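Local coordinates for protein 1-Cys peroxiredoxin (Vibrio vulnificus MO6-24/O, PDB 5K2I) that probably reduces hydrogen peroxide and other peroxides as a 1-Cys peroxiredoxin of thioredoxin fold and may also help scavenge nitric oxide, at residues A[6-11]-A[125-130]; A[51-56]-A[92-97]; A[80-85]-A[96-101]; A[108-113]-A[137-142]. All coordinates share one frame; numbering follows the deposited sequence. Where two conformers were deposited one is given.

Interaction 1 (A[6-11]-A[125-130])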
loop_
_atom_site.group_PDB
_atom_site.type_symbol
_atom_site.label_atom_id
_atom_site.label_comp_id
_atom_site.label_asym_id
_atom_site.label_seq_id
_atom_site.Cartn_x
_atom_site.Cartn_y
_atom_site.Cartn_z
ATOM N N GLN A 6 0.316 -0.243 -28.285
ATOM C CA GLN A 6 -0.902 -0.957 -28.646
ATOM C C GLN A 6 -2.115 -0.064 -28.459
ATOM O O GLN A 6 -2.162 0.766 -27.550
ATOM C CB GLN A 6 -1.088 -2.229 -27.811
ATOM C CG GLN A 6 -0.009 -3.294 -28.004
ATOM C CD GLN A 6 -0.432 -4.652 -27.468
ATOM O OE1 GLN A 6 -0.516 -4.862 -26.258
ATOM N NE2 GLN A 6 -0.730 -5.579 -28.375
ATOM N N THR A 7 -3.099 -0.233 -29.327
ATOM C CA THR A 7 -4.386 0.400 -29.146
ATOM C C THR A 7 -5.089 -0.233 -27.936
ATOM O O THR A 7 -4.962 -1.438 -27.710
ATOM C CB THR A 7 -5.217 0.251 -30.433
ATOM O OG1 THR A 7 -4.489 0.830 -31.528
ATOM C CG2 THR A 7 -6.564 0.918 -30.309
ATOM N N LEU A 8 -5.821 0.565 -27.161
ATOM C CA LEU A 8 -6.633 0.026 -26.083
ATOM C C LEU A 8 -7.554 -1.073 -26.595
ATOM O O LEU A 8 -7.973 -1.036 -27.764
ATOM C CB LEU A 8 -7.497 1.117 -25.451
ATOM C CG LEU A 8 -6.838 2.157 -24.567
ATOM C CD1 LEU A 8 -7.874 3.239 -24.220
ATOM C CD2 LEU A 8 -6.284 1.513 -23.314
ATOM N N PRO A 9 -7.920 -2.021 -25.722
ATOM C CA PRO A 9 -8.975 -2.966 -26.096
ATOM C C PRO A 9 -10.200 -2.218 -26.608
ATOM O O PRO A 9 -10.561 -1.178 -26.058
ATOM C CB PRO A 9 -9.295 -3.687 -24.783
ATOM C CG PRO A 9 -8.091 -3.505 -23.929
ATOM C CD PRO A 9 -7.448 -2.220 -24.344
ATOM N N ASN A 10 -10.815 -2.730 -27.664
ATOM C CA ASN A 10 -12.009 -2.114 -28.213
ATOM C C ASN A 10 -13.193 -2.498 -27.355
ATOM O O ASN A 10 -13.970 -3.386 -27.704
ATOM C CB ASN A 10 -12.198 -2.547 -29.662
ATOM C CG ASN A 10 -13.420 -1.950 -30.294
ATOM O OD1 ASN A 10 -13.914 -0.902 -29.877
ATOM N ND2 ASN A 10 -13.916 -2.610 -31.339
ATOM N N ALA A 11 -13.279 -1.853 -26.193
ATOM C CA ALA A 11 -14.244 -2.196 -25.158
ATOM C C ALA A 11 -14.992 -0.950 -24.728
ATOM O O ALA A 11 -14.739 0.139 -25.247
ATOM C CB ALA A 11 -13.527 -2.837 -23.967
ATOM N N TYR A 125 -2.830 1.724 -11.760
ATOM C CA TYR A 125 -1.971 2.097 -12.863
ATOM C C TYR A 125 -2.386 3.462 -13.394
ATOM O O TYR A 125 -3.485 3.954 -13.096
ATOM C CB TYR A 125 -2.014 1.040 -13.995
ATOM C CG TYR A 125 -3.374 0.912 -14.681
ATOM C CD1 TYR A 125 -3.781 1.833 -15.641
ATOM C CD2 TYR A 125 -4.255 -0.110 -14.344
ATOM C CE1 TYR A 125 -5.022 1.738 -16.248
ATOM C CE2 TYR A 125 -5.498 -0.221 -14.959
ATOM C CZ TYR A 125 -5.874 0.715 -15.899
ATOM O OH TYR A 125 -7.116 0.615 -16.489
ATOM N N ALA A 126 -1.533 4.049 -14.216
ATOM C CA ALA A 126 -1.892 5.267 -14.922
ATOM C C ALA A 126 -1.312 5.214 -16.316
ATOM O O ALA A 126 -0.224 4.658 -16.533
ATOM C CB ALA A 126 -1.404 6.503 -14.176
ATOM N N MET A 127 -2.062 5.778 -17.252
ATOM C CA MET A 127 -1.718 5.791 -18.663
ATOM C C MET A 127 -1.795 7.181 -19.261
ATOM O O MET A 127 -2.647 7.996 -18.862
ATOM C CB MET A 127 -2.687 4.935 -19.473
ATOM C CG MET A 127 -2.674 3.480 -19.265
ATOM S SD MET A 127 -4.036 2.864 -20.286
ATOM C CE MET A 127 -3.775 1.114 -20.045
ATOM N N ILE A 128 -0.943 7.423 -20.251
ATOM C CA ILE A 128 -1.194 8.469 -21.236
ATOM C C ILE A 128 -1.596 7.768 -22.529
ATOM O O ILE A 128 -0.889 6.877 -23.004
ATOM C CB ILE A 128 0.038 9.354 -21.475
ATOM C CG1 ILE A 128 0.469 10.034 -20.171
ATOM C CG2 ILE A 128 -0.237 10.396 -22.576
ATOM C CD1 ILE A 128 1.847 10.688 -20.235
ATOM N N ILE A 129 -2.733 8.168 -23.077
ATOM C CA ILE A 129 -3.311 7.538 -24.259
ATOM C C ILE A 129 -3.465 8.589 -25.348
ATOM O O ILE A 129 -4.119 9.604 -25.136
ATOM C CB ILE A 129 -4.680 6.912 -23.949
ATOM C CG1 ILE A 129 -4.580 6.067 -22.675
ATOM C CG2 ILE A 129 -5.170 6.082 -25.127
ATOM C CD1 ILE A 129 -5.897 5.816 -22.008
ATOM N N ASP A 130 -2.862 8.349 -26.504
ATOM C CA ASP A 130 -2.925 9.294 -27.614
ATOM C C ASP A 130 -3.735 8.697 -28.742
ATOM O O ASP A 130 -3.320 7.716 -29.352
ATOM C CB ASP A 130 -1.522 9.654 -28.094
ATOM C CG ASP A 130 -0.771 10.527 -27.100
ATOM O OD1 ASP A 130 -1.162 11.705 -26.938
ATOM O OD2 ASP A 130 0.210 10.056 -26.482
#
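Leu-8 is tied through its backbone to Gly-132, by a hydrogen bond to the turn that follows strand 120-130, and from that anchor its side chain reaches Met-127 and Ile-129. No hydrogen bond joins 6-11 to 125-130 directly, and the contact across them is apolar. The isobutyl fork of Leu-8 is divided between two residues that lie two apart on the strand and point to the same face. Branch CD2 of Leu-8 lies 4.0 Å from SD of Met-127 and nearly as close to the CE methyl, and the two side chains meet at a slant. Branch CD1 touches both arms of Ile-129, at 3.9 Å from Ile-129 CD1 and 4.0 Å from Ile-129 CG2, and here the chains cross nearly at right angles. Met-127 reaches out because its thioether is extended (chi2 175°, chi3 175°), which carries the sulfur and terminal methyl from the strand to the loop. The backbones stay well apart, with 8.4 Å between CA of Leu-8 and CA of Ile-129, so side chains alone fill the interval. All three touching residues are buried. Val-26, Leu-27 and Phe-30 also touch the Leu-8 side chain, while Leu-37 of the adjacent strand 34-40 lies against Ile-129. At the strand's end Asp-130 makes a salt bridge to Lys-34 and a hydrogen bond to Thr-135. The N-terminal loop thus lays one leucine on a face of the central sheet of the thioredoxin-like fold of a peroxiredoxin.

Interaction 2 (A[51-56]-A[92-97])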
loop_
_atom_site.group_PDB
_atom_site.type_symbol
_atom_site.label_atom_id
_atom_site.label_comp_id
_atom_site.label_asym_id
_atom_site.label_seq_id
_atom_site.Cartn_x
_atom_site.Cartn_y
_atom_site.Cartn_z
ATOM N N ALA A 51 -1.521 9.454 -5.968
ATOM C CA ALA A 51 -1.589 8.451 -7.035
ATOM C C ALA A 51 -3.013 8.174 -7.511
ATOM O O ALA A 51 -3.213 7.369 -8.430
ATOM C CB ALA A 51 -0.929 7.159 -6.580
ATOM N N HIS A 52 -4.009 8.818 -6.903
ATOM C CA HIS A 52 -5.361 8.677 -7.435
ATOM C C HIS A 52 -6.114 10.006 -7.394
ATOM O O HIS A 52 -5.521 11.054 -7.631
ATOM C CB HIS A 52 -6.117 7.539 -6.721
ATOM C CG HIS A 52 -6.542 7.850 -5.320
ATOM N ND1 HIS A 52 -7.853 7.758 -4.903
ATOM C CD2 HIS A 52 -5.830 8.255 -4.241
ATOM C CE1 HIS A 52 -7.929 8.091 -3.627
ATOM N NE2 HIS A 52 -6.718 8.405 -3.204
ATOM N N LEU A 53 -7.415 9.967 -7.151
ATOM C CA LEU A 53 -8.265 11.123 -7.407
ATOM C C LEU A 53 -7.721 12.465 -6.856
ATOM O O LEU A 53 -7.606 13.425 -7.621
ATOM C CB LEU A 53 -9.676 10.838 -6.877
ATOM C CG LEU A 53 -10.881 11.486 -7.562
ATOM C CD1 LEU A 53 -10.715 11.618 -9.071
ATOM C CD2 LEU A 53 -12.122 10.683 -7.232
ATOM N N PRO A 54 -7.352 12.540 -5.559
ATOM C CA PRO A 54 -6.858 13.837 -5.072
ATOM C C PRO A 54 -5.656 14.357 -5.848
ATOM O O PRO A 54 -5.592 15.551 -6.148
ATOM C CB PRO A 54 -6.469 13.540 -3.619
ATOM C CG PRO A 54 -7.310 12.393 -3.237
ATOM C CD PRO A 54 -7.424 11.548 -4.467
ATOM N N GLY A 55 -4.729 13.465 -6.187
ATOM C CA GLY A 55 -3.538 13.833 -6.931
ATOM C C GLY A 55 -3.823 14.370 -8.320
ATOM O O GLY A 55 -3.192 15.334 -8.767
ATOM N N TYR A 56 -4.778 13.759 -9.010
ATOM C CA TYR A 56 -5.117 14.213 -10.352
ATOM C C TYR A 56 -5.997 15.449 -10.312
ATOM O O TYR A 56 -5.927 16.276 -11.213
ATOM C CB TYR A 56 -5.765 13.068 -11.164
ATOM C CG TYR A 56 -4.717 12.036 -11.519
ATOM C CD1 TYR A 56 -3.923 12.178 -12.652
ATOM C CD2 TYR A 56 -4.469 10.957 -10.680
ATOM C CE1 TYR A 56 -2.925 11.263 -12.946
ATOM C CE2 TYR A 56 -3.462 10.029 -10.977
ATOM C CZ TYR A 56 -2.717 10.189 -12.118
ATOM O OH TYR A 56 -1.721 9.298 -12.428
ATOM N N GLU A 92 -14.602 17.657 -10.189
ATOM C CA GLU A 92 -15.070 18.502 -11.282
ATOM C C GLU A 92 -14.427 18.167 -12.627
ATOM O O GLU A 92 -15.110 17.920 -13.621
ATOM C CB GLU A 92 -14.769 19.963 -10.941
ATOM C CG GLU A 92 -14.899 20.292 -9.454
ATOM C CD GLU A 92 -14.469 21.713 -9.124
ATOM O OE1 GLU A 92 -14.593 22.600 -9.997
ATOM O OE2 GLU A 92 -13.995 21.937 -7.988
ATOM N N GLU A 93 -13.099 18.152 -12.627
ATOM C CA GLU A 93 -12.307 18.127 -13.848
ATOM C C GLU A 93 -12.019 16.715 -14.348
ATOM O O GLU A 93 -11.246 16.536 -15.287
ATOM C CB GLU A 93 -10.984 18.864 -13.618
ATOM C CG GLU A 93 -11.132 20.357 -13.411
ATOM C CD GLU A 93 -11.541 21.071 -14.680
ATOM O OE1 GLU A 93 -10.723 21.108 -15.626
ATOM O OE2 GLU A 93 -12.677 21.589 -14.733
ATOM N N ILE A 94 -12.637 15.715 -13.729
ATOM C CA ILE A 94 -12.253 14.333 -14.005
ATOM C C ILE A 94 -13.450 13.458 -14.369
ATOM O O ILE A 94 -14.479 13.453 -13.696
ATOM C CB ILE A 94 -11.497 13.741 -12.804
ATOM C CG1 ILE A 94 -10.181 14.515 -12.610
ATOM C CG2 ILE A 94 -11.221 12.245 -13.004
ATOM C CD1 ILE A 94 -9.468 14.215 -11.343
ATOM N N LEU A 95 -13.309 12.729 -15.469
ATOM C CA LEU A 95 -14.381 11.895 -15.976
ATOM C C LEU A 95 -14.385 10.569 -15.231
ATOM O O LEU A 95 -13.394 9.842 -15.255
ATOM C CB LEU A 95 -14.208 11.674 -17.480
ATOM C CG LEU A 95 -15.253 10.789 -18.149
ATOM C CD1 LEU A 95 -16.660 11.342 -17.957
ATOM C CD2 LEU A 95 -14.910 10.650 -19.625
ATOM N N MET A 96 -15.486 10.264 -14.558
ATOM C CA MET A 96 -15.593 9.024 -13.798
ATOM C C MET A 96 -16.161 7.887 -14.654
ATOM O O MET A 96 -17.294 7.980 -15.155
ATOM C CB MET A 96 -16.461 9.243 -12.552
ATOM C CG MET A 96 -16.121 10.518 -11.777
ATOM S SD MET A 96 -14.425 10.541 -11.112
ATOM C CE MET A 96 -14.544 9.131 -10.032
ATOM N N LEU A 97 -15.376 6.824 -14.830
ATOM C CA LEU A 97 -15.748 5.709 -15.704
ATOM C C LEU A 97 -15.794 4.390 -14.958
ATOM O O LEU A 97 -14.915 4.082 -14.143
ATOM C CB LEU A 97 -14.766 5.593 -16.877
ATOM C CG LEU A 97 -14.688 6.799 -17.820
ATOM C CD1 LEU A 97 -13.554 6.647 -18.857
ATOM C CD2 LEU A 97 -16.014 7.019 -18.509
#
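This is a buried, wholly apolar contact between the first turn of helix 53-65 and the region where the chain runs into strand 95-98, together with Met-96 of that strand. Its centre is Ile-94, whose CD1 enters between Leu-53 and Tyr-56: it lies 3.7 Å from CD1 of Leu-53 and 3.9 Å from CB of Tyr-56. The CG2 branch of Ile-94 also meets CD1 of Leu-53, at 4.0 Å, and the two side chains run past each other in opposite senses. With CG1 anti to its own carbonyl carbon (chi1 -64°) and chi2 extended, Ile-94 sends CD1 straight at the helix. The other branch of Leu-53, CD2, meets the CE methyl of Met-96 tip to tip at 4.0 Å. Helix 53-65 comes just after the PxxxTxxC motif of peroxiredoxins, whose cysteine is probably the peroxidatic one, and the contact packs the helix start against the chain at the beginning of edge strand 95-98. His-52 occupies the N-cap position, and its O accepts a 3.1 Å hydrogen bond from N of Tyr-56. The imidazole of His-52 has CD of Pro-54 over the centre of one face. Tyr-56 offers Ile-94 its CB while its ring turns away to stack with Phe-38 of strand 34-40. Ile-71 and Ser-73 of strand 70-75 lie against Ile-94, and Glu-93 makes a salt bridge to Lys-64 farther along the helix.

Interaction 3 (A[80-85]-A[96-101])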
loop_
_atom_site.group_PDB
_atom_site.type_symbol
_atom_site.label_atom_id
_atom_site.label_comp_id
_atom_site.label_asym_id
_atom_site.label_seq_id
_atom_site.Cartn_x
_atom_site.Cartn_y
_atom_site.Cartn_z
ATOM N N PHE A 80 -23.085 4.000 -10.675
ATOM C CA PHE A 80 -23.669 4.797 -9.579
ATOM C C PHE A 80 -22.627 5.080 -8.503
ATOM O O PHE A 80 -22.518 6.211 -8.011
ATOM C CB PHE A 80 -24.879 4.094 -8.949
ATOM C CG PHE A 80 -26.028 3.897 -9.899
ATOM C CD1 PHE A 80 -26.756 4.975 -10.361
ATOM C CD2 PHE A 80 -26.354 2.628 -10.350
ATOM C CE1 PHE A 80 -27.812 4.794 -11.251
ATOM C CE2 PHE A 80 -27.411 2.432 -11.239
ATOM C CZ PHE A 80 -28.133 3.524 -11.696
ATOM N N VAL A 81 -21.852 4.066 -8.148
ATOM C CA VAL A 81 -20.798 4.260 -7.160
ATOM C C VAL A 81 -19.730 5.221 -7.685
ATOM O O VAL A 81 -19.252 6.077 -6.946
ATOM C CB VAL A 81 -20.171 2.917 -6.757
ATOM C CG1 VAL A 81 -18.937 3.134 -5.886
ATOM C CG2 VAL A 81 -21.191 2.075 -6.014
ATOM N N MET A 82 -19.372 5.119 -8.968
ATOM C CA MET A 82 -18.362 6.031 -9.514
ATOM C C MET A 82 -18.836 7.490 -9.517
ATOM O O MET A 82 -18.058 8.403 -9.216
ATOM C CB MET A 82 -17.939 5.614 -10.929
ATOM C CG MET A 82 -17.145 4.303 -10.986
ATOM S SD MET A 82 -15.606 4.349 -10.022
ATOM C CE MET A 82 -14.577 5.380 -11.063
ATOM N N LYS A 83 -20.108 7.708 -9.849
ATOM C CA LYS A 83 -20.675 9.044 -9.793
ATOM C C LYS A 83 -20.646 9.587 -8.364
ATOM O O LYS A 83 -20.253 10.729 -8.144
ATOM C CB LYS A 83 -22.103 9.034 -10.337
ATOM C CG LYS A 83 -22.781 10.395 -10.311
ATOM C CD LYS A 83 -24.100 10.341 -11.071
ATOM C CE LYS A 83 -24.758 11.709 -11.126
ATOM N NZ LYS A 83 -25.133 12.148 -9.757
ATOM N N ALA A 84 -21.020 8.752 -7.400
ATOM C CA ALA A 84 -21.038 9.171 -6.003
ATOM C C ALA A 84 -19.634 9.521 -5.528
ATOM O O ALA A 84 -19.434 10.476 -4.782
ATOM C CB ALA A 84 -21.635 8.093 -5.137
ATOM N N TRP A 85 -18.648 8.757 -5.981
ATOM C CA TRP A 85 -17.275 8.975 -5.547
ATOM C C TRP A 85 -16.723 10.285 -6.100
ATOM O O TRP A 85 -16.074 11.057 -5.380
ATOM C CB TRP A 85 -16.400 7.804 -5.985
ATOM C CG TRP A 85 -15.005 7.817 -5.420
ATOM C CD1 TRP A 85 -14.620 8.186 -4.154
ATOM C CD2 TRP A 85 -13.811 7.436 -6.107
ATOM N NE1 TRP A 85 -13.260 8.047 -4.019
ATOM C CE2 TRP A 85 -12.734 7.595 -5.205
ATOM C CE3 TRP A 85 -13.549 6.978 -7.403
ATOM C CZ2 TRP A 85 -11.407 7.311 -5.556
ATOM C CZ3 TRP A 85 -12.228 6.689 -7.753
ATOM C CH2 TRP A 85 -11.175 6.870 -6.834
ATOM N N MET A 96 -15.486 10.264 -14.558
ATOM C CA MET A 96 -15.593 9.024 -13.798
ATOM C C MET A 96 -16.161 7.887 -14.654
ATOM O O MET A 96 -17.294 7.980 -15.155
ATOM C CB MET A 96 -16.461 9.243 -12.552
ATOM C CG MET A 96 -16.121 10.518 -11.777
ATOM S SD MET A 96 -14.425 10.541 -11.112
ATOM C CE MET A 96 -14.544 9.131 -10.032
ATOM N N LEU A 97 -15.376 6.824 -14.830
ATOM C CA LEU A 97 -15.748 5.709 -15.704
ATOM C C LEU A 97 -15.794 4.390 -14.958
ATOM O O LEU A 97 -14.915 4.082 -14.143
ATOM C CB LEU A 97 -14.766 5.593 -16.877
ATOM C CG LEU A 97 -14.688 6.799 -17.820
ATOM C CD1 LEU A 97 -13.554 6.647 -18.857
ATOM C CD2 LEU A 97 -16.014 7.019 -18.509
ATOM N N ALA A 98 -16.824 3.610 -15.254
ATOM C CA ALA A 98 -17.094 2.363 -14.558
ATOM C C ALA A 98 -16.812 1.131 -15.411
ATOM O O ALA A 98 -17.258 1.038 -16.569
ATOM C CB ALA A 98 -18.550 2.337 -14.091
ATOM N N ASP A 99 -16.068 0.193 -14.834
ATOM C CA ASP A 99 -15.845 -1.117 -15.442
ATOM C C ASP A 99 -16.501 -2.188 -14.570
ATOM O O ASP A 99 -15.822 -2.978 -13.933
ATOM C CB ASP A 99 -14.336 -1.350 -15.588
ATOM C CG ASP A 99 -13.997 -2.640 -16.301
ATOM O OD1 ASP A 99 -14.789 -3.076 -17.168
ATOM O OD2 ASP A 99 -12.921 -3.210 -15.995
ATOM N N GLY A 100 -17.829 -2.207 -14.530
ATOM C CA GLY A 100 -18.530 -2.937 -13.485
ATOM C C GLY A 100 -18.345 -4.439 -13.431
ATOM O O GLY A 100 -18.464 -5.046 -12.361
ATOM N N ASP A 101 -18.082 -5.042 -14.583
ATOM C CA ASP A 101 -17.873 -6.481 -14.661
ATOM C C ASP A 101 -16.402 -6.830 -14.888
ATOM O O ASP A 101 -16.086 -7.981 -15.177
ATOM C CB ASP A 101 -18.738 -7.089 -15.778
ATOM C CG ASP A 101 -18.357 -6.594 -17.173
ATOM O OD1 ASP A 101 -17.471 -5.715 -17.304
ATOM O OD2 ASP A 101 -18.985 -7.067 -18.154
#
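Met-82 and Met-96 cross at about a right angle where helix 80-85 lies over strand 96-98, the axes 7.6 Å apart at closest and nearly antiparallel at 160°. Apolar side chains supply the first set. CE of Met-82 lies 3.9 Å from CE of Met-96, while CG of Met-82 rests 3.9 Å from CB of Ala-98. Met-96 brings its methyl up to Trp-85, obliquely to the ring, its CE 3.5 Å from CE3 of the indole. A second set pairs methyl groups with backbone oxygens. CE of Met-82 comes to 3.4 Å from O of Leu-97, because the bends at chi2 and chi3 carry the thioether across the strand and turn its methyl down onto that carbonyl. O of Met-82 has CE of Met-96 at 3.7 Å. The pairing binds the helix of a beta-alpha-beta crossover, strand 70-75 to helix 79-88 to strand 95-98, onto its second strand, and Ser-73 of the first strand touches both methionines. With no hydrogen bond or salt bridge between helix and strand, cohesion rests on dispersion and perhaps a slight attraction of the polarised methyls, next to sulfur, for the carbonyl oxygens.

Interaction 4 (A[108-113]-A[137-142])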
loop_
_atom_site.group_PDB
_atom_site.type_symbol
_atom_site.label_atom_id
_atom_site.label_comp_id
_atom_site.label_asym_id
_atom_site.label_seq_id
_atom_site.Cartn_x
_atom_site.Cartn_y
_atom_site.Cartn_z
ATOM N N LEU A 108 -7.039 -5.635 -20.415
ATOM C CA LEU A 108 -5.733 -5.009 -20.271
ATOM C C LEU A 108 -4.716 -5.931 -19.617
ATOM O O LEU A 108 -3.521 -5.650 -19.625
ATOM C CB LEU A 108 -5.837 -3.747 -19.412
ATOM C CG LEU A 108 -6.621 -2.562 -19.945
ATOM C CD1 LEU A 108 -6.716 -1.511 -18.864
ATOM C CD2 LEU A 108 -5.945 -1.988 -21.160
ATOM N N GLY A 109 -5.210 -6.986 -18.972
ATOM C CA GLY A 109 -4.359 -7.859 -18.187
ATOM C C GLY A 109 -3.927 -7.235 -16.877
ATOM O O GLY A 109 -2.875 -7.587 -16.328
ATOM N N LEU A 110 -4.748 -6.327 -16.352
ATOM C CA LEU A 110 -4.364 -5.592 -15.146
ATOM C C LEU A 110 -5.337 -5.831 -13.982
ATOM O O LEU A 110 -5.438 -5.024 -13.063
ATOM C CB LEU A 110 -4.239 -4.099 -15.470
ATOM C CG LEU A 110 -2.975 -3.771 -16.275
ATOM C CD1 LEU A 110 -3.008 -2.361 -16.829
ATOM C CD2 LEU A 110 -1.762 -3.964 -15.386
ATOM N N GLU A 111 -6.036 -6.958 -14.004
ATOM C CA GLU A 111 -6.902 -7.337 -12.896
ATOM C C GLU A 111 -6.087 -7.865 -11.719
ATOM O O GLU A 111 -4.905 -8.222 -11.860
ATOM C CB GLU A 111 -7.924 -8.393 -13.339
ATOM C CG GLU A 111 -7.357 -9.813 -13.537
ATOM C CD GLU A 111 -6.778 -10.072 -14.930
ATOM O OE1 GLU A 111 -6.414 -9.126 -15.661
ATOM O OE2 GLU A 111 -6.693 -11.260 -15.306
ATOM N N MET A 112 -6.733 -7.914 -10.559
ATOM C CA MET A 112 -6.172 -8.582 -9.395
ATOM C C MET A 112 -7.302 -9.040 -8.487
ATOM O O MET A 112 -8.348 -8.404 -8.404
ATOM C CB MET A 112 -5.222 -7.666 -8.640
ATOM C CG MET A 112 -5.913 -6.549 -7.936
ATOM S SD MET A 112 -4.764 -5.610 -6.923
ATOM C CE MET A 112 -5.905 -4.368 -6.359
ATOM N N ASP A 113 -7.080 -10.159 -7.812
ATOM C CA ASP A 113 -8.082 -10.737 -6.931
ATOM C C ASP A 113 -7.957 -10.132 -5.539
ATOM O O ASP A 113 -6.886 -10.195 -4.938
ATOM C CB ASP A 113 -7.904 -12.256 -6.882
ATOM C CG ASP A 113 -9.073 -12.973 -6.240
ATOM O OD1 ASP A 113 -10.030 -12.313 -5.788
ATOM O OD2 ASP A 113 -9.030 -14.222 -6.200
ATOM N N LEU A 137 2.491 3.723 -19.847
ATOM C CA LEU A 137 1.774 2.908 -18.864
ATOM C C LEU A 137 2.671 2.687 -17.657
ATOM O O LEU A 137 3.758 2.093 -17.777
ATOM C CB LEU A 137 1.350 1.558 -19.451
ATOM C CG LEU A 137 0.833 0.523 -18.439
ATOM C CD1 LEU A 137 -0.439 0.997 -17.756
ATOM C CD2 LEU A 137 0.579 -0.794 -19.144
ATOM N N ASN A 138 2.218 3.170 -16.500
ATOM C CA ASN A 138 2.927 2.981 -15.236
ATOM C C ASN A 138 2.056 2.147 -14.317
ATOM O O ASN A 138 0.946 2.554 -13.991
ATOM C CB ASN A 138 3.253 4.324 -14.564
ATOM C CG ASN A 138 4.172 5.199 -15.395
ATOM O OD1 ASN A 138 4.994 4.702 -16.153
ATOM N ND2 ASN A 138 4.040 6.517 -15.240
ATOM N N VAL A 139 2.547 0.981 -13.908
ATOM C CA VAL A 139 1.786 0.064 -13.065
ATOM C C VAL A 139 2.422 -0.005 -11.678
ATOM O O VAL A 139 3.653 -0.077 -11.554
ATOM C CB VAL A 139 1.721 -1.351 -13.699
ATOM C CG1 VAL A 139 0.888 -2.278 -12.844
ATOM C CG2 VAL A 139 1.143 -1.271 -15.120
ATOM N N GLU A 140 1.594 0.036 -10.639
ATOM C CA GLU A 140 2.109 -0.091 -9.270
ATOM C C GLU A 140 2.860 -1.413 -9.094
ATOM O O GLU A 140 2.431 -2.454 -9.581
ATOM C CB GLU A 140 0.964 0.013 -8.246
ATOM C CG GLU A 140 1.430 0.016 -6.780
ATOM C CD GLU A 140 0.304 -0.066 -5.758
ATOM O OE1 GLU A 140 -0.788 -0.590 -6.070
ATOM O OE2 GLU A 140 0.535 0.377 -4.610
ATOM N N ALA A 141 3.996 -1.360 -8.405
ATOM C CA ALA A 141 4.688 -2.577 -7.976
ATOM C C ALA A 141 4.939 -2.449 -6.484
ATOM O O ALA A 141 6.003 -1.982 -6.066
ATOM C CB ALA A 141 5.994 -2.781 -8.738
ATOM N N PRO A 142 3.945 -2.827 -5.668
ATOM C CA PRO A 142 3.988 -2.485 -4.241
ATOM C C PRO A 142 5.146 -3.114 -3.469
ATOM O O PRO A 142 5.657 -2.466 -2.549
ATOM C CB PRO A 142 2.635 -2.989 -3.712
ATOM C CG PRO A 142 2.118 -3.918 -4.758
ATOM C CD PRO A 142 2.664 -3.440 -6.059
#
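Leu-110 spreads its two methyls over Val-139 and Leu-137, alternate residues of strand 133-139 that face the same way. The closer meeting is with Val-139: CD2 of Leu-110 sits evenly against both branches, 4.0 Å from CG2 and 4.0 Å from CG1 of Val-139, as the two side chains pass at a slant. CD1 of Leu-110 makes a looser touch with CD1 of Leu-137 at 4.3 Å. The leucine fork opens toward the strand because chi1 of Leu-110 sets CG beside the backbone N (-74°) and chi2 is extended (168°). No hydrogen bond connects the segments, and CA of Leu-110 stays 8.6 Å from CA of Val-139. In the next shell, strand 120-130 is the shared neighbour of strands 111-113 and 133-139 and runs antiparallel to both. Its Tyr-125 packs against Leu-110, while Gln-123 holds the backbone of Leu-110 and touches the side chain of Val-139; Met-127 touches Leu-137. What places Leu-110 is the end of helix 103-108: Gly-109, with positive phi (74°), closes the helix in a Schellman motif and turns the chain toward strand 111-113. Beyond Val-139, a salt bridge from Glu-140 to Arg-124 and a backbone bond between the same two residues secure the end of strand 133-139. Leu-110 is buried, whereas Leu-137 and Val-139 are partly exposed. The contact is therefore a small apolar patch, held by dispersion and by the withdrawal of methyl surface from water, while several of the polar bonds around it run through strand 120-130 and Gln-4 holds N of Leu-137.

Interactions 1 and 4 both use the same sheet and meet through strand 120-130, where O of Ala-126 and N of Asn-138 lie 2.9 Å apart, a probable hydrogen bond. Interactions 2 and 3 share Met-96: one methyl serves the helix start at 51-56 and helix 80-85, and CD2 of Leu-53 lies 3.7 Å from CE2 of Trp-85. Interactions 1 and 2 have centres about 17 Å apart, yet OH of Tyr-56 packs 3.3 Å from CB of Ala-126. Interaction 4 stays about 7 Å, nearest atoms, from both 2 and 3. Trp-85 also meets Phe-44 and Ala-43 of the PxxxTxxC loop, placing interactions 2 and 3 beside the probable peroxidatic site.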